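Local coordinates for FLAP endonuclease-1 protein (Methanocaldococcus jannaschii, PDB 1A76) that cuts the 5' flaps left by displacement synthesis in DNA replication and repair, acting as a magnesium-dependent, structure-specific endonuclease and 5'-3' exonuclease, at residues K22-D27 / A168-D173; M29-Q34 / P75-D80; G60-T65 / S140-P145; A161-V166 / D272-S277; V184-T189 / E196-N201. All blocks are in the same frame, centred on the assembly; numbering follows the deposited sequence.

Contact 1. Residues K22-D27 / A168-D173; sequences KKVAID and AVVSQD
A25 and I26 pair in parallel register with V169 and V170, joining two neighbouring inner strands, 23-27 and 168-170, in the buried centre of the mixed sheet. Three backbone bonds stitch the edges: A25 N to A168 O, V170 N to A25 O and D27 N to V170 O, the last at 2.9 Å and nearly straight (169°). On the face of V24, I26 and V170, V170 carries most of the packing. V170 CG2, anti to the carbonyl carbon, rests 3.7 Å from V24 CB, while V170 CB lies 4.0 Å from I26 CG1, those two side chains running side by side. A25 and V169 point to the other face, where helix 153-162 covers them. The pairing joins the N-domain to the I-domain within the PIN-like nuclease core, whose metal-binding acidic residues gather at the C-terminal ends of the parallel strands. D27, a predicted magnesium ligand, stands there with CG anti to its backbone N (chi1 179°); OD1 caps N30 N, and OD2 reaches a water at 2.5 Å that also bonds S171 OG. A second water donates to D27 O and to V170 O, the latter at 2.9 Å.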
# COMPACT_ATOMS: atom_id res chain seq x y z
N LYS A 22 -1.66 -15.90 11.24
CA LYS A 22 -0.84 -14.69 11.30
C LYS A 22 -1.65 -13.40 11.23
O LYS A 22 -2.74 -13.36 10.66
CB LYS A 22 0.19 -14.68 10.16
CG LYS A 22 1.28 -15.77 10.22
CD LYS A 22 1.89 -15.91 11.61
CE LYS A 22 3.27 -16.57 11.54
NZ LYS A 22 3.49 -17.59 12.62
N LYS A 23 -1.11 -12.36 11.84
CA LYS A 23 -1.74 -11.05 11.81
C LYS A 23 -0.94 -10.30 10.74
O LYS A 23 0.27 -10.47 10.64
CB LYS A 23 -1.58 -10.34 13.15
CG LYS A 23 -2.38 -10.96 14.30
CD LYS A 23 -2.31 -10.07 15.54
CE LYS A 23 -2.28 -10.89 16.83
NZ LYS A 23 -2.78 -10.10 18.00
N VAL A 24 -1.62 -9.48 9.93
CA VAL A 24 -0.91 -8.72 8.89
C VAL A 24 -1.43 -7.30 8.76
O VAL A 24 -2.61 -7.05 9.00
CB VAL A 24 -1.05 -9.37 7.48
CG1 VAL A 24 -0.17 -10.61 7.37
CG2 VAL A 24 -2.54 -9.72 7.18
N ALA A 25 -0.55 -6.38 8.39
CA ALA A 25 -0.96 -5.01 8.16
C ALA A 25 -1.01 -4.89 6.63
O ALA A 25 -0.02 -5.11 5.95
CB ALA A 25 0.07 -4.03 8.73
N ILE A 26 -2.19 -4.59 6.10
CA ILE A 26 -2.33 -4.48 4.65
C ILE A 26 -2.07 -3.06 4.13
O ILE A 26 -2.66 -2.11 4.62
CB ILE A 26 -3.73 -4.88 4.18
CG1 ILE A 26 -3.98 -6.36 4.48
CG2 ILE A 26 -3.85 -4.64 2.66
CD1 ILE A 26 -5.42 -6.76 4.34
N ASP A 27 -1.20 -2.94 3.14
CA ASP A 27 -0.94 -1.64 2.53
C ASP A 27 -2.21 -1.36 1.71
O ASP A 27 -2.37 -1.85 0.59
CB ASP A 27 0.27 -1.70 1.61
CG ASP A 27 0.56 -0.36 0.95
OD1 ASP A 27 -0.40 0.41 0.70
OD2 ASP A 27 1.73 -0.08 0.67
N ALA A 168 3.60 -9.37 9.33
CA ALA A 168 4.12 -8.85 8.09
C ALA A 168 3.23 -7.79 7.46
O ALA A 168 2.09 -7.55 7.90
CB ALA A 168 4.33 -10.00 7.08
N VAL A 169 3.79 -7.16 6.43
CA VAL A 169 3.07 -6.15 5.67
C VAL A 169 2.64 -6.84 4.38
O VAL A 169 3.44 -7.52 3.73
CB VAL A 169 3.99 -4.94 5.34
CG1 VAL A 169 3.34 -4.04 4.29
CG2 VAL A 169 4.31 -4.16 6.62
N VAL A 170 1.37 -6.70 4.03
CA VAL A 170 0.87 -7.28 2.79
C VAL A 170 0.90 -6.19 1.72
O VAL A 170 0.35 -5.10 1.91
CB VAL A 170 -0.56 -7.81 2.98
CG1 VAL A 170 -1.17 -8.16 1.62
CG2 VAL A 170 -0.53 -9.03 3.88
N SER A 171 1.59 -6.47 0.62
CA SER A 171 1.71 -5.52 -0.47
C SER A 171 2.34 -6.17 -1.70
O SER A 171 2.95 -7.23 -1.59
CB SER A 171 2.57 -4.33 -0.03
OG SER A 171 2.77 -3.43 -1.10
N GLN A 172 2.20 -5.55 -2.86
CA GLN A 172 2.79 -6.08 -4.09
C GLN A 172 4.17 -5.46 -4.30
O GLN A 172 4.96 -5.94 -5.12
CB GLN A 172 1.90 -5.77 -5.29
CG GLN A 172 0.61 -6.57 -5.30
CD GLN A 172 0.86 -8.05 -5.30
OE1 GLN A 172 1.34 -8.61 -6.29
NE2 GLN A 172 0.56 -8.70 -4.19
N ASP A 173 4.44 -4.40 -3.55
CA ASP A 173 5.70 -3.68 -3.62
C ASP A 173 6.69 -4.18 -2.57
O ASP A 173 6.31 -4.74 -1.54
CB ASP A 173 5.47 -2.18 -3.42
CG ASP A 173 4.80 -1.52 -4.61
OD1 ASP A 173 4.62 -2.19 -5.65
OD2 ASP A 173 4.46 -0.33 -4.50
O HOH W 1 3.77 -1.39 0.02
O HOH W 2 -1.64 -4.37 0.00

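Contact 2. Residues M29-Q34 / P75-D80; sequences MNALYQ and PIWVFD
M29 and L32 both meet the F79 ring at its edge, each crossing the phenylalanine at about a right angle. The M29 chain bends at chi2 (-66°) and again at chi3, which carries CE round to the CD1 side of the ring, in its plane and 3.2 Å from F79 CD1. L32 CD2 comes to the next corner, 3.8 Å from F79 CE1. Two residues earlier on the strand, W77 projects its six-membered ring toward the same helix: A31 CB lies 3.8 Å from W77 CZ3, and L32 CD1 approaches that same carbon obliquely at 4.1 Å. L32 thus touches both aromatic side chains, CD1 turned to W77 and CD2 to F79. Farther along, the carboxylate of D80 crosses the methionine stem, with OD2 3.4 Å from M29 CG; its OD1 accepts from G153 N. A water accepts from M29 N at 3.1 Å and lies 2.7 Å from V78 O. Helix 129-142 adds L139 to both W77 and F79. The helical segment 29-34 crosses strand segment 75-79 at 91°, helix 28-38 being layered on one face of the sheet as in an alpha/beta nuclease core, and the packing leads directly to D80, a predicted ligand of the first magnesium site.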
# COMPACT_ATOMS: atom_id res chain seq x y z
N MET A 29 -3.67 1.38 0.04
CA MET A 29 -3.67 1.96 -1.30
C MET A 29 -3.06 1.00 -2.30
O MET A 29 -3.52 0.92 -3.43
CB MET A 29 -2.92 3.29 -1.31
CG MET A 29 -3.61 4.33 -0.45
SD MET A 29 -5.22 4.80 -1.12
CE MET A 29 -6.27 3.87 -0.07
N ASN A 30 -2.03 0.27 -1.89
CA ASN A 30 -1.43 -0.67 -2.82
C ASN A 30 -2.46 -1.72 -3.20
O ASN A 30 -2.55 -2.12 -4.36
CB ASN A 30 -0.22 -1.37 -2.19
CG ASN A 30 0.55 -2.17 -3.22
OD1 ASN A 30 0.35 -3.37 -3.37
ND2 ASN A 30 1.42 -1.50 -3.97
N ALA A 31 -3.22 -2.16 -2.21
CA ALA A 31 -4.26 -3.17 -2.40
C ALA A 31 -5.36 -2.67 -3.33
O ALA A 31 -5.79 -3.37 -4.24
CB ALA A 31 -4.84 -3.58 -1.04
N LEU A 32 -5.82 -1.45 -3.08
CA LEU A 32 -6.87 -0.85 -3.89
C LEU A 32 -6.51 -0.71 -5.36
O LEU A 32 -7.33 -0.99 -6.22
CB LEU A 32 -7.23 0.53 -3.32
CG LEU A 32 -8.44 0.52 -2.37
CD1 LEU A 32 -8.71 -0.88 -1.83
CD2 LEU A 32 -8.20 1.48 -1.25
N TYR A 33 -5.29 -0.23 -5.62
CA TYR A 33 -4.82 -0.07 -6.99
C TYR A 33 -4.76 -1.46 -7.63
O TYR A 33 -5.15 -1.63 -8.78
CB TYR A 33 -3.44 0.59 -6.99
CG TYR A 33 -3.47 2.09 -6.73
CD1 TYR A 33 -4.09 2.96 -7.62
CD2 TYR A 33 -2.82 2.63 -5.62
CE1 TYR A 33 -4.06 4.35 -7.41
CE2 TYR A 33 -2.79 4.00 -5.39
CZ TYR A 33 -3.41 4.86 -6.29
OH TYR A 33 -3.36 6.22 -6.05
N GLN A 34 -4.30 -2.44 -6.86
CA GLN A 34 -4.21 -3.82 -7.33
C GLN A 34 -5.57 -4.38 -7.75
O GLN A 34 -5.67 -5.02 -8.79
CB GLN A 34 -3.59 -4.71 -6.24
CG GLN A 34 -3.23 -6.10 -6.72
CD GLN A 34 -2.32 -6.09 -7.94
OE1 GLN A 34 -1.25 -5.47 -7.92
NE2 GLN A 34 -2.76 -6.75 -9.00
N PRO A 75 -6.31 -9.47 9.25
CA PRO A 75 -5.73 -8.26 8.68
C PRO A 75 -6.20 -6.95 9.32
O PRO A 75 -7.30 -6.86 9.90
CB PRO A 75 -6.15 -8.34 7.22
CG PRO A 75 -7.55 -8.99 7.30
CD PRO A 75 -7.61 -9.77 8.62
N ILE A 76 -5.34 -5.95 9.22
CA ILE A 76 -5.67 -4.62 9.68
C ILE A 76 -5.28 -3.79 8.47
O ILE A 76 -4.17 -3.90 7.96
CB ILE A 76 -4.85 -4.21 10.94
CG1 ILE A 76 -5.18 -2.75 11.29
CG2 ILE A 76 -3.35 -4.40 10.70
CD1 ILE A 76 -5.26 -2.47 12.78
N TRP A 77 -6.23 -2.99 7.98
CA TRP A 77 -6.00 -2.17 6.81
C TRP A 77 -5.34 -0.84 7.16
O TRP A 77 -5.73 -0.16 8.11
CB TRP A 77 -7.33 -1.92 6.08
CG TRP A 77 -7.80 -3.12 5.32
CD1 TRP A 77 -8.29 -4.29 5.84
CD2 TRP A 77 -7.79 -3.28 3.90
NE1 TRP A 77 -8.59 -5.16 4.82
CE2 TRP A 77 -8.29 -4.57 3.62
CE3 TRP A 77 -7.41 -2.46 2.82
CZ2 TRP A 77 -8.43 -5.07 2.32
CZ3 TRP A 77 -7.54 -2.95 1.53
CH2 TRP A 77 -8.04 -4.25 1.28
N VAL A 78 -4.32 -0.48 6.39
CA VAL A 78 -3.61 0.77 6.62
C VAL A 78 -3.73 1.70 5.43
O VAL A 78 -3.32 1.37 4.31
CB VAL A 78 -2.12 0.51 6.91
CG1 VAL A 78 -1.46 1.78 7.39
CG2 VAL A 78 -1.97 -0.56 7.95
N PHE A 79 -4.30 2.87 5.68
CA PHE A 79 -4.49 3.84 4.62
C PHE A 79 -3.52 5.00 4.75
O PHE A 79 -2.90 5.19 5.79
CB PHE A 79 -5.95 4.31 4.63
CG PHE A 79 -6.92 3.23 4.24
CD1 PHE A 79 -7.20 2.98 2.89
CD2 PHE A 79 -7.53 2.44 5.21
CE1 PHE A 79 -8.08 1.96 2.52
CE2 PHE A 79 -8.40 1.41 4.86
CZ PHE A 79 -8.68 1.17 3.51
N ASP A 80 -3.36 5.75 3.66
CA ASP A 80 -2.43 6.88 3.61
C ASP A 80 -2.94 8.10 4.37
O ASP A 80 -2.15 8.88 4.90
CB ASP A 80 -2.17 7.30 2.16
CG ASP A 80 -1.19 6.40 1.44
OD1 ASP A 80 -0.52 5.59 2.10
OD2 ASP A 80 -1.08 6.50 0.20
O HOH W 3 -2.21 2.84 2.40

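Contact 3. Residues G60-T65 / S140-P145; sequences GVFYKT and SLMGIP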
# COMPACT_ATOMS: atom_id res chain seq x y z
N GLY A 60 -12.81 -6.33 -4.09
CA GLY A 60 -11.61 -6.90 -3.51
C GLY A 60 -11.57 -6.74 -1.99
O GLY A 60 -11.18 -7.65 -1.27
N VAL A 61 -11.99 -5.58 -1.50
CA VAL A 61 -11.99 -5.31 -0.07
C VAL A 61 -12.84 -6.35 0.68
O VAL A 61 -12.41 -6.95 1.67
CB VAL A 61 -12.55 -3.89 0.21
CG1 VAL A 61 -12.80 -3.69 1.70
CG2 VAL A 61 -11.58 -2.86 -0.31
N PHE A 62 -14.05 -6.56 0.18
CA PHE A 62 -15.00 -7.49 0.78
C PHE A 62 -14.55 -8.94 0.69
O PHE A 62 -14.25 -9.57 1.71
CB PHE A 62 -16.36 -7.33 0.10
CG PHE A 62 -17.46 -8.15 0.72
CD1 PHE A 62 -17.90 -7.89 2.02
CD2 PHE A 62 -18.06 -9.18 0.00
CE1 PHE A 62 -18.91 -8.64 2.59
CE2 PHE A 62 -19.08 -9.95 0.56
CZ PHE A 62 -19.51 -9.68 1.87
N TYR A 63 -14.48 -9.47 -0.53
CA TYR A 63 -14.10 -10.86 -0.78
C TYR A 63 -12.68 -11.24 -0.40
O TYR A 63 -12.45 -12.34 0.13
CB TYR A 63 -14.36 -11.23 -2.24
CG TYR A 63 -15.83 -11.24 -2.58
CD1 TYR A 63 -16.68 -12.20 -2.03
CD2 TYR A 63 -16.39 -10.24 -3.38
CE1 TYR A 63 -18.05 -12.17 -2.27
CE2 TYR A 63 -17.76 -10.20 -3.63
CZ TYR A 63 -18.58 -11.17 -3.06
OH TYR A 63 -19.94 -11.11 -3.26
N LYS A 64 -11.72 -10.36 -0.69
CA LYS A 64 -10.32 -10.64 -0.36
C LYS A 64 -10.14 -10.70 1.15
O LYS A 64 -9.47 -11.59 1.66
CB LYS A 64 -9.39 -9.57 -0.93
CG LYS A 64 -8.10 -10.11 -1.52
CD LYS A 64 -8.39 -11.07 -2.67
CE LYS A 64 -7.60 -12.37 -2.51
NZ LYS A 64 -7.12 -12.91 -3.82
N THR A 65 -10.74 -9.76 1.86
CA THR A 65 -10.63 -9.74 3.32
C THR A 65 -11.25 -11.00 3.95
O THR A 65 -10.68 -11.57 4.89
CB THR A 65 -11.30 -8.47 3.92
OG1 THR A 65 -10.64 -7.30 3.44
CG2 THR A 65 -11.22 -8.50 5.45
N SER A 140 -15.58 -0.71 7.91
CA SER A 140 -16.22 -0.45 9.20
C SER A 140 -17.47 -1.32 9.31
O SER A 140 -17.77 -1.88 10.36
CB SER A 140 -16.61 1.02 9.30
OG SER A 140 -17.81 1.24 8.59
N LEU A 141 -18.22 -1.40 8.22
CA LEU A 141 -19.43 -2.21 8.20
C LEU A 141 -19.05 -3.66 8.40
O LEU A 141 -19.77 -4.43 9.04
CB LEU A 141 -20.16 -2.04 6.86
CG LEU A 141 -20.85 -0.69 6.68
CD1 LEU A 141 -21.51 -0.64 5.31
CD2 LEU A 141 -21.87 -0.47 7.80
N MET A 142 -17.90 -4.04 7.86
CA MET A 142 -17.42 -5.41 7.97
C MET A 142 -16.81 -5.73 9.33
O MET A 142 -16.50 -6.89 9.62
CB MET A 142 -16.40 -5.70 6.87
CG MET A 142 -16.98 -5.71 5.47
SD MET A 142 -15.65 -5.87 4.27
CE MET A 142 -14.99 -7.48 4.69
N GLY A 143 -16.63 -4.71 10.16
CA GLY A 143 -16.06 -4.88 11.49
C GLY A 143 -14.56 -5.09 11.44
O GLY A 143 -13.96 -5.56 12.42
N ILE A 144 -13.98 -4.76 10.29
CA ILE A 144 -12.54 -4.91 10.06
C ILE A 144 -11.83 -3.59 10.38
O ILE A 144 -12.14 -2.55 9.79
CB ILE A 144 -12.23 -5.28 8.58
CG1 ILE A 144 -13.09 -6.47 8.12
CG2 ILE A 144 -10.73 -5.55 8.43
CD1 ILE A 144 -12.96 -7.72 8.98
N PRO A 145 -10.83 -3.63 11.26
CA PRO A 145 -10.10 -2.42 11.64
C PRO A 145 -9.14 -1.84 10.60
O PRO A 145 -8.50 -2.58 9.85
CB PRO A 145 -9.36 -2.84 12.91
CG PRO A 145 -9.10 -4.30 12.69
CD PRO A 145 -10.29 -4.82 11.94
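M142 lays its thioether along helix 56-70, sulfur beside F62 and methyl toward T65. SD is 3.8 Å from F62 CD1 and 5.1 Å from the ring centroid, 78° off the ring normal, a Met-aromatic contact made at the edge. The chain is extended at chi2 and turns at chi3 (63°), which brings CE back over the helix backbone, 3.7 Å from F62 O and 3.9 Å from T65 CB. V61 CG1 touches the sulfur more distantly. One turn along the helix, T65 and I144 meet tip to tip, CG2 of the threonine 3.8 Å from CG1 of the isoleucine.

The threonine presents this methyl because its hydroxyl is engaged on its own helix: OG1 donates to V61 O at 2.5 Å, in the carbonyl plane, and that oxygen also receives T65 N. OG1 further accepts a weak bond from W77 NE1. On the opposing segment, G143 ends helix 129-142 in a Schellman motif with positive phi (76°), and the turn sends M142 and I144 toward helix 56-70 from either side of the glycine. Helix 283-292 places I286 against both F62 and M142, while L139 packs on V61 and I144. The contact therefore joins an N-domain helix to the end of an I-domain helix, with the V61 side chain about 12 Å from that of D27, a predicted magnesium ligand. Since the threonine hydroxyl is already bonded within its helix, what the side chains offer each other is carbon and sulfur, so the association rests on shape and dispersion.

Contact 4. Residues A161-V166 / D272-S277; sequences AKKGDV and DNYSLS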
# COMPACT_ATOMS: atom_id res chain seq x y z
N ALA A 161 4.62 -3.72 11.97
CA ALA A 161 5.24 -5.03 11.84
C ALA A 161 6.52 -5.06 12.66
O ALA A 161 6.81 -6.03 13.34
CB ALA A 161 5.54 -5.32 10.37
N LYS A 162 7.28 -3.97 12.59
CA LYS A 162 8.53 -3.90 13.34
C LYS A 162 8.25 -4.06 14.84
O LYS A 162 8.98 -4.77 15.54
CB LYS A 162 9.23 -2.57 13.06
CG LYS A 162 10.28 -2.67 11.97
CD LYS A 162 10.51 -1.34 11.27
CE LYS A 162 11.44 -0.45 12.08
NZ LYS A 162 10.90 0.94 12.19
N LYS A 163 7.18 -3.43 15.31
CA LYS A 163 6.80 -3.51 16.72
C LYS A 163 6.30 -4.88 17.15
O LYS A 163 6.19 -5.16 18.34
CB LYS A 163 5.69 -2.51 17.04
CG LYS A 163 6.06 -1.06 16.79
CD LYS A 163 5.24 -0.15 17.68
CE LYS A 163 3.76 -0.44 17.56
NZ LYS A 163 2.99 0.30 18.60
N GLY A 164 5.97 -5.73 16.18
CA GLY A 164 5.47 -7.06 16.52
C GLY A 164 3.97 -7.14 16.68
O GLY A 164 3.44 -8.17 17.11
N ASP A 165 3.27 -6.07 16.33
CA ASP A 165 1.81 -6.06 16.42
C ASP A 165 1.23 -6.93 15.31
O ASP A 165 0.14 -7.49 15.44
CB ASP A 165 1.29 -4.63 16.33
CG ASP A 165 1.42 -3.88 17.64
OD1 ASP A 165 1.81 -4.50 18.66
OD2 ASP A 165 1.13 -2.67 17.65
N VAL A 166 1.97 -7.04 14.21
CA VAL A 166 1.57 -7.87 13.08
C VAL A 166 2.82 -8.59 12.60
O VAL A 166 3.94 -8.11 12.80
CB VAL A 166 0.99 -7.03 11.90
CG1 VAL A 166 -0.33 -6.41 12.32
CG2 VAL A 166 2.00 -5.97 11.47
N ASP A 272 0.46 5.17 17.08
CA ASP A 272 0.18 4.00 17.89
C ASP A 272 -1.33 3.92 18.13
O ASP A 272 -1.82 2.96 18.71
CB ASP A 272 0.91 4.10 19.22
CG ASP A 272 2.40 3.93 19.07
OD1 ASP A 272 2.82 2.88 18.56
OD2 ASP A 272 3.15 4.85 19.47
N ASN A 273 -2.05 4.94 17.67
CA ASN A 273 -3.49 4.99 17.85
C ASN A 273 -4.28 4.13 16.87
O ASN A 273 -4.75 4.61 15.84
CB ASN A 273 -3.98 6.44 17.76
CG ASN A 273 -5.37 6.62 18.35
OD1 ASN A 273 -5.95 5.67 18.88
ND2 ASN A 273 -5.90 7.83 18.25
N TYR A 274 -4.42 2.86 17.20
CA TYR A 274 -5.17 1.93 16.36
C TYR A 274 -5.49 0.70 17.19
O TYR A 274 -4.99 0.56 18.30
CB TYR A 274 -4.35 1.54 15.12
CG TYR A 274 -3.00 0.92 15.43
CD1 TYR A 274 -2.91 -0.37 15.94
CD2 TYR A 274 -1.83 1.64 15.22
CE1 TYR A 274 -1.67 -0.93 16.25
CE2 TYR A 274 -0.59 1.08 15.52
CZ TYR A 274 -0.52 -0.20 16.03
OH TYR A 274 0.71 -0.75 16.32
N SER A 275 -6.32 -0.17 16.65
CA SER A 275 -6.69 -1.40 17.33
C SER A 275 -6.78 -2.52 16.31
O SER A 275 -7.19 -2.31 15.18
CB SER A 275 -8.05 -1.25 18.03
OG SER A 275 -8.36 -2.41 18.77
N LEU A 276 -6.37 -3.71 16.72
CA LEU A 276 -6.39 -4.88 15.86
C LEU A 276 -7.67 -5.68 16.10
O LEU A 276 -7.90 -6.71 15.46
CB LEU A 276 -5.16 -5.74 16.15
CG LEU A 276 -3.81 -5.20 15.66
CD1 LEU A 276 -3.45 -3.94 16.43
CD2 LEU A 276 -2.74 -6.27 15.85
N SER A 277 -8.49 -5.20 17.03
CA SER A 277 -9.74 -5.85 17.39
C SER A 277 -10.74 -5.89 16.24
O SER A 277 -10.89 -4.91 15.51
CB SER A 277 -10.38 -5.14 18.58
OG SER A 277 -9.70 -5.42 19.79
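K163, D165 and D272 form a surface salt-bridge network that, with a hydrogen bond from Y274, ties the turn after helix 153-162 to the loop between helices 258-266 and 283-292. The helix closes in a Schellman motif at G164, whose N bonds A161 O and whose positive phi (91°) turns the chain so that the charged residues before and after it face the same loop. K163 bends at chi3 and brings NZ to D272 OD1 at 2.6 Å, on the anti side of the carboxylate and 26° out of its plane. That oxygen has a second partner in the hydroxyl of Y159, and the lysine nitrogen has a second, long ionic partner in D165 OD2, 3.6 Å away.

D165 OD2 is mainly the acceptor of Y274 OH in a very short bond of 2.4 Å. The oxygen arrives at the edge of the tyrosine ring, close to its plane, while the carboxylate is turned 80° against the ring. One acceptor thus serves a phenol and a cation, which would stabilise its negative charge; the lysine lies between two acids and would help to offset their repulsion. M160 and Q156 of helix 153-162 lie against Y274. Within the loop, S275 OG accepts from S277 N, an ST turn round L276. That leucine packs on the backbone after G164, its CD2 3.2 Å from D165 O and 4.3 Å from V166 CG1.

Contact 5. Residues V184-T189 / E196-N201; sequences VVRNLT and ELIELN
E196 and R186 face each other at the loop end of a beta hairpin, where strand 183-186 runs antiparallel to strand 196-199 on one flank of the mixed sheet. They form a hydrogen-bonded pair, R186 N to E196 O at 2.8 Å and E196 N to R186 O, the latter donor standing 39° out of the carbonyl plane. Their side chains run side by side over the same face. E196 extends straight beyond CG, whereas the arginine bends at chi3 (-44°), and this brings NE to E196 OE2 at 3.0 Å as a salt bridge. The carboxylate oxygen lies near the guanidinium plane but is itself approached from well above its own carboxylate plane, the two flat groups being 53° apart. K11 NZ and Y174 OH also bond OE2, so three partners grip one oxygen and probably stabilise its charge. R186 NH1 reaches back to Q172 O, linking the hairpin to the loop that carries D173, a predicted ligand of the second magnesium site.

V184 buries as much surface here as R186. It pairs with I198 through two backbone bonds, V184 N to I198 O at 3.0 Å and the return bond from I198 N. On the other face V185 CG2 meets L197 CD1 at 3.6 Å. The same face as the salt bridge holds I198, whose CD1 lies 3.8 Å from R186 CG and 4.1 Å from V184 CG1.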
# COMPACT_ATOMS: atom_id res chain seq x y z
N VAL A 184 7.57 -9.01 4.43
CA VAL A 184 6.61 -8.53 3.45
C VAL A 184 6.07 -9.79 2.78
O VAL A 184 6.82 -10.75 2.55
CB VAL A 184 7.28 -7.64 2.36
CG1 VAL A 184 6.33 -7.47 1.17
CG2 VAL A 184 7.64 -6.27 2.95
N VAL A 185 4.77 -9.82 2.50
CA VAL A 185 4.19 -10.96 1.82
C VAL A 185 3.43 -10.43 0.61
O VAL A 185 2.53 -9.60 0.76
CB VAL A 185 3.22 -11.75 2.70
CG1 VAL A 185 2.68 -12.95 1.91
CG2 VAL A 185 3.92 -12.22 3.97
N ARG A 186 3.82 -10.89 -0.57
CA ARG A 186 3.21 -10.48 -1.83
C ARG A 186 2.29 -11.56 -2.37
O ARG A 186 2.31 -12.70 -1.90
CB ARG A 186 4.29 -10.16 -2.85
CG ARG A 186 5.37 -9.20 -2.35
CD ARG A 186 6.07 -8.57 -3.53
NE ARG A 186 6.33 -9.60 -4.52
CZ ARG A 186 5.91 -9.60 -5.77
NH1 ARG A 186 5.19 -8.61 -6.25
NH2 ARG A 186 6.20 -10.64 -6.54
N ASN A 187 1.47 -11.18 -3.36
CA ASN A 187 0.51 -12.06 -4.02
C ASN A 187 -0.63 -12.63 -3.19
O ASN A 187 -0.99 -13.80 -3.35
CB ASN A 187 1.23 -13.20 -4.72
CG ASN A 187 2.24 -12.70 -5.71
OD1 ASN A 187 2.03 -11.67 -6.33
ND2 ASN A 187 3.35 -13.41 -5.85
N LEU A 188 -1.18 -11.80 -2.32
CA LEU A 188 -2.34 -12.21 -1.53
C LEU A 188 -3.51 -11.40 -2.11
O LEU A 188 -4.61 -11.92 -2.25
CB LEU A 188 -2.16 -11.89 -0.03
CG LEU A 188 -1.27 -12.83 0.79
CD1 LEU A 188 -1.28 -12.41 2.26
CD2 LEU A 188 -1.75 -14.29 0.66
N THR A 189 -3.25 -10.14 -2.47
CA THR A 189 -4.28 -9.27 -3.05
C THR A 189 -4.57 -9.61 -4.52
O THR A 189 -5.57 -9.18 -5.09
CB THR A 189 -3.90 -7.77 -2.93
OG1 THR A 189 -2.60 -7.55 -3.48
CG2 THR A 189 -3.91 -7.34 -1.48
N GLU A 196 4.29 -14.83 -1.74
CA GLU A 196 5.74 -14.73 -1.66
C GLU A 196 6.18 -13.96 -0.41
O GLU A 196 5.74 -12.82 -0.17
CB GLU A 196 6.29 -14.04 -2.90
CG GLU A 196 7.70 -13.46 -2.74
CD GLU A 196 8.23 -12.85 -4.03
OE1 GLU A 196 8.36 -13.60 -5.02
OE2 GLU A 196 8.51 -11.64 -4.06
N LEU A 197 7.04 -14.58 0.38
CA LEU A 197 7.53 -13.96 1.59
C LEU A 197 8.96 -13.45 1.42
O LEU A 197 9.82 -14.15 0.87
CB LEU A 197 7.47 -14.95 2.76
CG LEU A 197 8.12 -14.49 4.07
CD1 LEU A 197 7.25 -13.45 4.73
CD2 LEU A 197 8.34 -15.68 4.98
N ILE A 198 9.19 -12.23 1.88
CA ILE A 198 10.51 -11.61 1.84
C ILE A 198 10.84 -11.26 3.29
O ILE A 198 10.11 -10.50 3.93
CB ILE A 198 10.55 -10.30 1.00
CG1 ILE A 198 10.16 -10.57 -0.46
CG2 ILE A 198 11.98 -9.72 1.02
CD1 ILE A 198 8.76 -10.11 -0.82
N GLU A 199 11.92 -11.84 3.81
CA GLU A 199 12.35 -11.56 5.18
C GLU A 199 13.55 -10.63 5.09
O GLU A 199 14.58 -11.01 4.56
CB GLU A 199 12.77 -12.84 5.92
CG GLU A 199 12.65 -12.73 7.43
CD GLU A 199 13.50 -13.74 8.19
OE1 GLU A 199 13.73 -14.85 7.66
OE2 GLU A 199 13.94 -13.42 9.32
N LEU A 200 13.41 -9.42 5.63
CA LEU A 200 14.48 -8.41 5.59
C LEU A 200 15.82 -8.93 6.12
O LEU A 200 16.86 -8.70 5.51
CB LEU A 200 14.05 -7.16 6.37
CG LEU A 200 14.98 -5.92 6.36
CD1 LEU A 200 15.16 -5.38 4.93
CD2 LEU A 200 14.39 -4.83 7.26
N ASN A 201 15.79 -9.62 7.26
CA ASN A 201 17.02 -10.16 7.83
C ASN A 201 17.71 -11.07 6.83
O ASN A 201 18.93 -11.04 6.70
CB ASN A 201 16.73 -10.96 9.11
CG ASN A 201 17.98 -11.22 9.92
OD1 ASN A 201 18.65 -10.28 10.36
ND2 ASN A 201 18.32 -12.48 10.11

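In the fold
Contacts 1 and 2 are buried and share the sheet: strand 23-27 of contact 1 lies between strands 168-170 and 74-79, with I26 N bonding I76 O, and leads straight into helix 28-38 of contact 2. Contact 5 extends the sheet on the far side of strand 168-170, through V169 O and V185 N, and is only partly buried. Backbone bonds thus dominate contacts 1 and 5, while contact 2 relies on aromatic and aliphatic packing. Contact 3, also buried but farther from the centre, is sulfur and methyl packing; its P145 O receives W77 N of contact 2. Contact 4 alone is a surface contact, built on charges, and touches contact 1 through K23 and V166.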